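Local atomic coordinates of cystalysin (Treponema denticola, PDB entry 1C7N), a protein that belongs to the class I and II aminotransferase family of the PLP-dependent enzymes and binds pyridoxal-5'-phosphate. Residues Ile151-Leu156 / Lys183-Lys188; Asp191-Ser196 / Ala227-Thr232. All coordinates share one frame; numbering follows the deposited sequence.

Contact 1 of 2, residues Ile151-Leu156 / Lys183-Lys188; sequences IDFQKL and KDELQK. Unlike the reference sequence in segment 151-156: Gln-154 (reference Glu).
In the large mixed-sheet domain of this PLP-dependent fold, Phe-153 in the first turn of helix 153-160 packs on Glu-185 and Lys-188 of helix 183-195, joining two helices that flank strand 165-171 in sequence. With CG of Phe-153 anti to the carbonyl carbon, chi1 -61°, the ring leans toward helix 183-195. The Lys-188 side chain crosses that of Phe-153 at about a right angle, over one face of the ring, and its CD sits 3.6 Å from the Phe-153 centroid and only 4° off the normal, a CH-pi contact. Nearer the helix, Lys-188 CB comes within 3.5 Å of Phe-153 CE2. Extended beyond CG, the chain brings CD over the ring centre and carries NZ on past the rim near CD1 of Phe-153. The opposite face is taken by Ile-151, whose CB stands above the ring but displaced toward its rim, so the phenyl group is sandwiched between Ile-151 and Lys-188. Glu-185 adds its backbone O, which approaches CE2 of Phe-153 obliquely at 3.8 Å. Its carboxylate OE1 is salt-bridged to Arg-179 and accepts from Lys-182 N; OE2 takes a water. At the start of helix 153-160, Asp-152 is the N-cap, its OD1 accepting from Lys-155 N. The water completes the junction, accepting from Ile-151 N at 2.9 Å and donating to Glu-185 OE2 at 2.6 Å.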
ATOM      1  N   ILE A 151      11.956 -24.954 -20.941  1.00 19.06           N
ATOM      2  CA  ILE A 151      11.398 -25.669 -19.793  1.00 19.55           C
ATOM      3  C   ILE A 151      11.778 -27.149 -19.742  1.00 19.49           C
ATOM      4  O   ILE A 151      11.788 -27.828 -20.765  1.00 20.32           O
ATOM      5  CB  ILE A 151       9.856 -25.585 -19.806  1.00 20.44           C
ATOM      6  CG1 ILE A 151       9.407 -24.120 -19.823  1.00 21.90           C
ATOM      7  CG2 ILE A 151       9.281 -26.316 -18.608  1.00 19.61           C
ATOM      8  CD1 ILE A 151       9.792 -23.342 -18.597  1.00 22.91           C
ATOM      9  N   ASP A 152      12.097 -27.644 -18.551  1.00 20.28           N
ATOM     10  CA  ASP A 152      12.427 -29.059 -18.380  1.00 21.41           C
ATOM     11  C   ASP A 152      11.094 -29.732 -18.059  1.00 21.82           C
ATOM     12  O   ASP A 152      10.745 -29.908 -16.891  1.00 20.39           O
ATOM     13  CB  ASP A 152      13.391 -29.265 -17.211  1.00 21.80           C
ATOM     14  CG  ASP A 152      13.844 -30.710 -17.079  1.00 22.48           C
ATOM     15  OD1 ASP A 152      13.111 -31.609 -17.550  1.00 22.61           O
ATOM     16  OD2 ASP A 152      14.923 -30.947 -16.490  1.00 22.55           O
ATOM     17  N   PHE A 153      10.349 -30.101 -19.094  1.00 23.32           N
ATOM     18  CA  PHE A 153       9.037 -30.711 -18.900  1.00 25.45           C
ATOM     19  C   PHE A 153       9.020 -32.043 -18.155  1.00 25.92           C
ATOM     20  O   PHE A 153       8.126 -32.282 -17.341  1.00 26.36           O
ATOM     21  CB  PHE A 153       8.326 -30.845 -20.247  1.00 25.89           C
ATOM     22  CG  PHE A 153       8.094 -29.529 -20.935  1.00 26.35           C
ATOM     23  CD1 PHE A 153       8.880 -29.142 -22.016  1.00 25.74           C
ATOM     24  CD2 PHE A 153       7.097 -28.665 -20.488  1.00 26.65           C
ATOM     25  CE1 PHE A 153       8.678 -27.912 -22.644  1.00 26.68           C
ATOM     26  CE2 PHE A 153       6.885 -27.433 -21.109  1.00 26.13           C
ATOM     27  CZ  PHE A 153       7.679 -27.056 -22.189  1.00 25.89           C
ATOM     28  N   GLN A 154       9.993 -32.907 -18.420  1.00 26.76           N
ATOM     29  CA  GLN A 154      10.045 -34.193 -17.737  1.00 27.97           C
ATOM     30  C   GLN A 154      10.137 -33.970 -16.229  1.00 27.09           C
ATOM     31  O   GLN A 154       9.389 -34.569 -15.453  1.00 26.43           O
ATOM     32  CB  GLN A 154      11.253 -35.009 -18.202  1.00 30.51           C
ATOM     33  CG  GLN A 154      11.313 -35.252 -19.700  1.00 35.14           C
ATOM     34  CD  GLN A 154      12.412 -36.229 -20.079  1.00 37.79           C
ATOM     35  OE1 GLN A 154      13.562 -36.077 -19.661  1.00 39.39           O
ATOM     36  NE2 GLN A 154      12.064 -37.235 -20.875  1.00 38.97           N
ATOM     37  N   LYS A 155      11.059 -33.106 -15.818  1.00 26.39           N
ATOM     38  CA  LYS A 155      11.240 -32.806 -14.402  1.00 25.46           C
ATOM     39  C   LYS A 155      10.009 -32.105 -13.834  1.00 25.18           C
ATOM     40  O   LYS A 155       9.584 -32.395 -12.715  1.00 24.83           O
ATOM     41  CB  LYS A 155      12.472 -31.920 -14.194  1.00 25.40           C
ATOM     42  CG  LYS A 155      12.679 -31.499 -12.744  1.00 26.04           C
ATOM     43  CD  LYS A 155      13.884 -30.581 -12.569  1.00 25.05           C
ATOM     44  CE  LYS A 155      15.201 -31.319 -12.777  1.00 23.58           C
ATOM     45  NZ  LYS A 155      16.369 -30.459 -12.421  1.00 21.04           N
ATOM     46  N   LEU A 156       9.437 -31.186 -14.606  1.00 25.08           N
ATOM     47  CA  LEU A 156       8.259 -30.457 -14.146  1.00 24.63           C
ATOM     48  C   LEU A 156       7.079 -31.394 -13.908  1.00 25.26           C
ATOM     49  O   LEU A 156       6.365 -31.254 -12.913  1.00 24.86           O
ATOM     50  CB  LEU A 156       7.866 -29.371 -15.151  1.00 22.97           C
ATOM     51  CG  LEU A 156       6.632 -28.532 -14.789  1.00 23.41           C
ATOM     52  CD1 LEU A 156       6.843 -27.844 -13.442  1.00 23.23           C
ATOM     53  CD2 LEU A 156       6.373 -27.502 -15.877  1.00 22.67           C
ATOM     54  N   LYS A 183       3.164 -20.727 -27.403  1.00 17.89           N
ATOM     55  CA  LYS A 183       1.897 -21.410 -27.177  1.00 19.68           C
ATOM     56  C   LYS A 183       2.039 -22.904 -26.923  1.00 20.03           C
ATOM     57  O   LYS A 183       1.315 -23.461 -26.095  1.00 20.14           O
ATOM     58  CB  LYS A 183       0.949 -21.160 -28.353  1.00 21.32           C
ATOM     59  CG  LYS A 183       0.089 -19.906 -28.172  1.00 24.28           C
ATOM     60  CD  LYS A 183      -0.608 -19.496 -29.462  1.00 26.65           C
ATOM     61  CE  LYS A 183      -1.817 -18.610 -29.173  1.00 28.75           C
ATOM     62  NZ  LYS A 183      -1.497 -17.425 -28.326  1.00 29.31           N
ATOM     63  N   ASP A 184       2.974 -23.555 -27.609  1.00 20.85           N
ATOM     64  CA  ASP A 184       3.160 -24.990 -27.415  1.00 20.81           C
ATOM     65  C   ASP A 184       3.730 -25.290 -26.036  1.00 20.02           C
ATOM     66  O   ASP A 184       3.389 -26.304 -25.422  1.00 18.38           O
ATOM     67  CB  ASP A 184       4.091 -25.571 -28.478  1.00 24.79           C
ATOM     68  CG  ASP A 184       4.120 -27.085 -28.447  1.00 28.36           C
ATOM     69  OD1 ASP A 184       5.065 -27.681 -29.013  1.00 32.88           O
ATOM     70  OD2 ASP A 184       3.188 -27.684 -27.860  1.00 30.58           O
ATOM     71  N   GLU A 185       4.605 -24.410 -25.559  1.00 18.52           N
ATOM     72  CA  GLU A 185       5.216 -24.569 -24.245  1.00 17.70           C
ATOM     73  C   GLU A 185       4.138 -24.413 -23.169  1.00 17.38           C
ATOM     74  O   GLU A 185       4.080 -25.187 -22.214  1.00 18.49           O
ATOM     75  CB  GLU A 185       6.318 -23.520 -24.044  1.00 17.65           C
ATOM     76  CG  GLU A 185       7.455 -23.608 -25.052  1.00 16.55           C
ATOM     77  CD  GLU A 185       8.478 -22.487 -24.896  1.00 15.84           C
ATOM     78  OE1 GLU A 185       8.085 -21.304 -24.970  1.00 13.74           O
ATOM     79  OE2 GLU A 185       9.677 -22.795 -24.707  1.00 13.69           O
ATOM     80  N   LEU A 186       3.282 -23.408 -23.331  1.00 16.50           N
ATOM     81  CA  LEU A 186       2.202 -23.163 -22.381  1.00 16.60           C
ATOM     82  C   LEU A 186       1.193 -24.310 -22.369  1.00 17.50           C
ATOM     83  O   LEU A 186       0.585 -24.595 -21.336  1.00 17.00           O
ATOM     84  CB  LEU A 186       1.488 -21.842 -22.701  1.00 15.72           C
ATOM     85  CG  LEU A 186       2.286 -20.560 -22.430  1.00 14.86           C
ATOM     86  CD1 LEU A 186       1.456 -19.335 -22.806  1.00 15.45           C
ATOM     87  CD2 LEU A 186       2.690 -20.509 -20.958  1.00 15.32           C
ATOM     88  N   GLN A 187       1.013 -24.964 -23.516  1.00 18.97           N
ATOM     89  CA  GLN A 187       0.087 -26.090 -23.621  1.00 19.59           C
ATOM     90  C   GLN A 187       0.608 -27.261 -22.800  1.00 20.55           C
ATOM     91  O   GLN A 187      -0.143 -27.874 -22.040  1.00 20.88           O
ATOM     92  CB  GLN A 187      -0.077 -26.520 -25.084  1.00 21.35           C
ATOM     93  CG  GLN A 187      -0.866 -25.532 -25.940  1.00 23.49           C
ATOM     94  CD  GLN A 187      -2.358 -25.537 -25.630  1.00 25.26           C
ATOM     95  OE1 GLN A 187      -3.051 -24.540 -25.846  1.00 26.24           O
ATOM     96  NE2 GLN A 187      -2.859 -26.666 -25.138  1.00 23.95           N
ATOM     97  N   LYS A 188       1.896 -27.567 -22.950  1.00 20.74           N
ATOM     98  CA  LYS A 188       2.516 -28.664 -22.212  1.00 21.43           C
ATOM     99  C   LYS A 188       2.418 -28.435 -20.709  1.00 21.77           C
ATOM    100  O   LYS A 188       2.178 -29.366 -19.940  1.00 21.70           O
ATOM    101  CB  LYS A 188       3.991 -28.814 -22.591  1.00 22.16           C
ATOM    102  CG  LYS A 188       4.266 -29.603 -23.859  1.00 23.85           C
ATOM    103  CD  LYS A 188       5.752 -29.948 -23.932  1.00 26.44           C
ATOM    104  CE  LYS A 188       6.081 -30.845 -25.110  1.00 27.92           C
ATOM    105  NZ  LYS A 188       7.514 -31.280 -25.078  1.00 29.64           N
TER
HETATM  106  O   HOH W   1      10.382 -24.911 -23.321  1.00 14.90           O

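Contact 2 of 2, residues Asp191-Ser196 / Ala227-Thr232; sequences DIVLKS and ADKTIT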
ATOM      1  N   ASP A 191      -1.243 -28.922 -19.521  1.00 23.75           N
ATOM      2  CA  ASP A 191      -1.598 -30.327 -19.360  1.00 23.72           C
ATOM      3  C   ASP A 191      -1.064 -30.883 -18.047  1.00 23.01           C
ATOM      4  O   ASP A 191      -1.777 -31.590 -17.331  1.00 23.46           O
ATOM      5  CB  ASP A 191      -1.072 -31.163 -20.532  1.00 23.84           C
ATOM      6  CG  ASP A 191      -1.816 -30.887 -21.825  1.00 25.13           C
ATOM      7  OD1 ASP A 191      -2.969 -30.395 -21.767  1.00 26.27           O
ATOM      8  OD2 ASP A 191      -1.256 -31.173 -22.901  1.00 25.61           O
ATOM      9  N   ILE A 192       0.187 -30.566 -17.733  1.00 22.11           N
ATOM     10  CA  ILE A 192       0.801 -31.026 -16.497  1.00 22.08           C
ATOM     11  C   ILE A 192       0.027 -30.482 -15.292  1.00 21.45           C
ATOM     12  O   ILE A 192      -0.201 -31.193 -14.310  1.00 20.70           O
ATOM     13  CB  ILE A 192       2.274 -30.554 -16.397  1.00 22.78           C
ATOM     14  CG1 ILE A 192       3.102 -31.186 -17.518  1.00 22.47           C
ATOM     15  CG2 ILE A 192       2.851 -30.909 -15.031  1.00 22.84           C
ATOM     16  CD1 ILE A 192       4.552 -30.758 -17.522  1.00 20.42           C
ATOM     17  N   VAL A 193      -0.384 -29.222 -15.376  1.00 20.50           N
ATOM     18  CA  VAL A 193      -1.125 -28.593 -14.286  1.00 20.30           C
ATOM     19  C   VAL A 193      -2.511 -29.196 -14.077  1.00 21.28           C
ATOM     20  O   VAL A 193      -2.870 -29.544 -12.953  1.00 22.38           O
ATOM     21  CB  VAL A 193      -1.278 -27.075 -14.515  1.00 18.56           C
ATOM     22  CG1 VAL A 193      -2.207 -26.476 -13.459  1.00 16.69           C
ATOM     23  CG2 VAL A 193       0.092 -26.405 -14.446  1.00 16.48           C
ATOM     24  N   LEU A 194      -3.287 -29.309 -15.151  1.00 22.34           N
ATOM     25  CA  LEU A 194      -4.636 -29.865 -15.068  1.00 23.74           C
ATOM     26  C   LEU A 194      -4.626 -31.339 -14.666  1.00 24.44           C
ATOM     27  O   LEU A 194      -5.610 -31.853 -14.133  1.00 24.29           O
ATOM     28  CB  LEU A 194      -5.354 -29.702 -16.409  1.00 24.51           C
ATOM     29  CG  LEU A 194      -5.556 -28.269 -16.911  1.00 24.88           C
ATOM     30  CD1 LEU A 194      -6.279 -28.301 -18.247  1.00 25.21           C
ATOM     31  CD2 LEU A 194      -6.346 -27.465 -15.886  1.00 25.15           C
ATOM     32  N   LYS A 195      -3.503 -32.003 -14.923  1.00 25.27           N
ATOM     33  CA  LYS A 195      -3.306 -33.414 -14.603  1.00 26.92           C
ATOM     34  C   LYS A 195      -3.041 -33.636 -13.115  1.00 27.51           C
ATOM     35  O   LYS A 195      -3.232 -34.739 -12.596  1.00 28.50           O
ATOM     36  CB  LYS A 195      -2.128 -33.953 -15.418  1.00 28.09           C
ATOM     37  CG  LYS A 195      -1.450 -35.182 -14.839  1.00 29.03           C
ATOM     38  CD  LYS A 195      -0.056 -35.375 -15.439  1.00 30.96           C
ATOM     39  CE  LYS A 195       0.858 -34.187 -15.134  1.00 30.39           C
ATOM     40  NZ  LYS A 195       0.998 -33.917 -13.670  1.00 29.40           N
ATOM     41  N   SER A 196      -2.596 -32.587 -12.433  1.00 27.06           N
ATOM     42  CA  SER A 196      -2.292 -32.668 -11.009  1.00 26.10           C
ATOM     43  C   SER A 196      -3.214 -31.756 -10.214  1.00 25.71           C
ATOM     44  O   SER A 196      -4.168 -31.202 -10.755  1.00 24.63           O
ATOM     45  CB  SER A 196      -0.845 -32.256 -10.764  1.00 26.23           C
ATOM     46  OG  SER A 196      -0.659 -30.895 -11.106  1.00 25.82           O
ATOM     47  N   ALA A 227      -8.090 -21.707 -16.026  1.00 18.06           N
ATOM     48  CA  ALA A 227      -8.439 -20.414 -15.441  1.00 19.11           C
ATOM     49  C   ALA A 227      -9.195 -20.587 -14.124  1.00 19.43           C
ATOM     50  O   ALA A 227      -9.139 -19.723 -13.252  1.00 19.78           O
ATOM     51  CB  ALA A 227      -9.289 -19.600 -16.422  1.00 18.39           C
ATOM     52  N   ASP A 228      -9.908 -21.704 -13.997  1.00 19.41           N
ATOM     53  CA  ASP A 228     -10.676 -22.004 -12.790  1.00 19.25           C
ATOM     54  C   ASP A 228      -9.790 -22.145 -11.550  1.00 18.67           C
ATOM     55  O   ASP A 228     -10.260 -21.985 -10.427  1.00 19.13           O
ATOM     56  CB  ASP A 228     -11.485 -23.292 -12.982  1.00 18.86           C
ATOM     57  CG  ASP A 228     -12.735 -23.084 -13.823  1.00 18.65           C
ATOM     58  OD1 ASP A 228     -13.319 -24.098 -14.267  1.00 19.30           O
ATOM     59  OD2 ASP A 228     -13.141 -21.920 -14.030  1.00 15.58           O
ATOM     60  N   LYS A 229      -8.513 -22.458 -11.747  1.00 17.94           N
ATOM     61  CA  LYS A 229      -7.611 -22.586 -10.611  1.00 18.32           C
ATOM     62  C   LYS A 229      -6.321 -21.786 -10.788  1.00 17.50           C
ATOM     63  O   LYS A 229      -5.263 -22.168 -10.292  1.00 18.25           O
ATOM     64  CB  LYS A 229      -7.288 -24.059 -10.337  1.00 18.64           C
ATOM     65  CG  LYS A 229      -6.541 -24.794 -11.435  1.00 19.09           C
ATOM     66  CD  LYS A 229      -6.173 -26.186 -10.940  1.00 19.33           C
ATOM     67  CE  LYS A 229      -5.314 -26.949 -11.929  1.00 19.76           C
ATOM     68  NZ  LYS A 229      -4.826 -28.228 -11.319  1.00 19.97           N
ATOM     69  N   THR A 230      -6.427 -20.663 -11.487  1.00 17.15           N
ATOM     70  CA  THR A 230      -5.279 -19.795 -11.730  1.00 16.78           C
ATOM     71  C   THR A 230      -5.445 -18.412 -11.101  1.00 16.23           C
ATOM     72  O   THR A 230      -6.550 -17.874 -11.026  1.00 16.60           O
ATOM     73  CB  THR A 230      -5.041 -19.582 -13.251  1.00 17.09           C
ATOM     74  OG1 THR A 230      -4.771 -20.841 -13.882  1.00 15.63           O
ATOM     75  CG2 THR A 230      -3.861 -18.628 -13.488  1.00 16.38           C
ATOM     76  N   ILE A 231      -4.330 -17.855 -10.642  1.00 15.41           N
ATOM     77  CA  ILE A 231      -4.289 -16.511 -10.083  1.00 14.71           C
ATOM     78  C   ILE A 231      -3.268 -15.822 -10.979  1.00 13.30           C
ATOM     79  O   ILE A 231      -2.116 -16.242 -11.035  1.00 13.00           O
ATOM     80  CB  ILE A 231      -3.754 -16.476  -8.634  1.00 14.14           C
ATOM     81  CG1 ILE A 231      -4.780 -17.069  -7.666  1.00 14.44           C
ATOM     82  CG2 ILE A 231      -3.431 -15.041  -8.249  1.00 13.77           C
ATOM     83  CD1 ILE A 231      -4.276 -17.178  -6.231  1.00 14.02           C
ATOM     84  N   THR A 232      -3.697 -14.792 -11.699  1.00 13.09           N
ATOM     85  CA  THR A 232      -2.794 -14.082 -12.596  1.00 12.98           C
ATOM     86  C   THR A 232      -2.483 -12.690 -12.066  1.00 13.47           C
ATOM     87  O   THR A 232      -3.392 -11.886 -11.834  1.00 13.01           O
ATOM     88  CB  THR A 232      -3.396 -13.962 -14.015  1.00 13.69           C
ATOM     89  OG1 THR A 232      -3.589 -15.273 -14.567  1.00 12.68           O
ATOM     90  CG2 THR A 232      -2.464 -13.176 -14.918  1.00 11.43           C
TER
HETATM   91  O   HOH W   2      -7.249 -29.921 -13.043  1.00 28.60           O
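Lys-229 reaches out from the turn ahead of strand 230-234 and lays its extended chain against the last turn of helix 183-195, passing Val-193 in the opposite direction and slanting across Leu-194. With chi1 at 64°, its CG lies between the backbone N and the carbonyl carbon, and from there the straight methylene run carries the ammonium group to the helix end. CE presses on Val-193 CG1 at 3.5 Å, a tight carbon contact, while CD2 of Leu-194 touches the same CE more loosely at 4.1 Å. Beyond these carbon contacts, Lys-229 NZ donates to Val-193 O over 2.9 Å. It comes from above the carbonyl plane, 50° out of it, and Ser-196 N reaches this oxygen from the other face, so one carbonyl near the helix C terminus serves two donors. Lys-229 NZ also donates to Leu-198 O. Ser-196 O lies 3.1 Å from Lys-229 NZ. A water donates to Leu-194 O at 2.8 Å and is only weakly bonded to Lys-229 NZ. The positive charge therefore sits among backbone oxygens at a helix C terminus, where the helix dipole would probably favour it. Backbone bonding of Lys-229 with Leu-200 sets it beside strand 199-203, which follows helix 183-195 and runs parallel to strand 230-234; such helix-strand layering is characteristic of the large domain of fold-type I PLP enzymes.

From the N terminus, the chain enters helix 153-160, runs through strand 165-171 and returns in helix 183-195, where contact 1 closes a loop with 26 residues between its segments. The same helix then opens contact 2, which closes after strand 199-203 and helix 224-227 as the chain enters strand 230-234, with 30 residues between. The two loops follow in series, neither nested nor crossed, and their centres lie about 13 Å apart. Helix 183-195 is the shared element: its first half meets helix 153-160, its end the approach to strand 230-234. The two contacts meet through Ile-192, whose CD1 lies 4.1 Å from Leu-156 CD2.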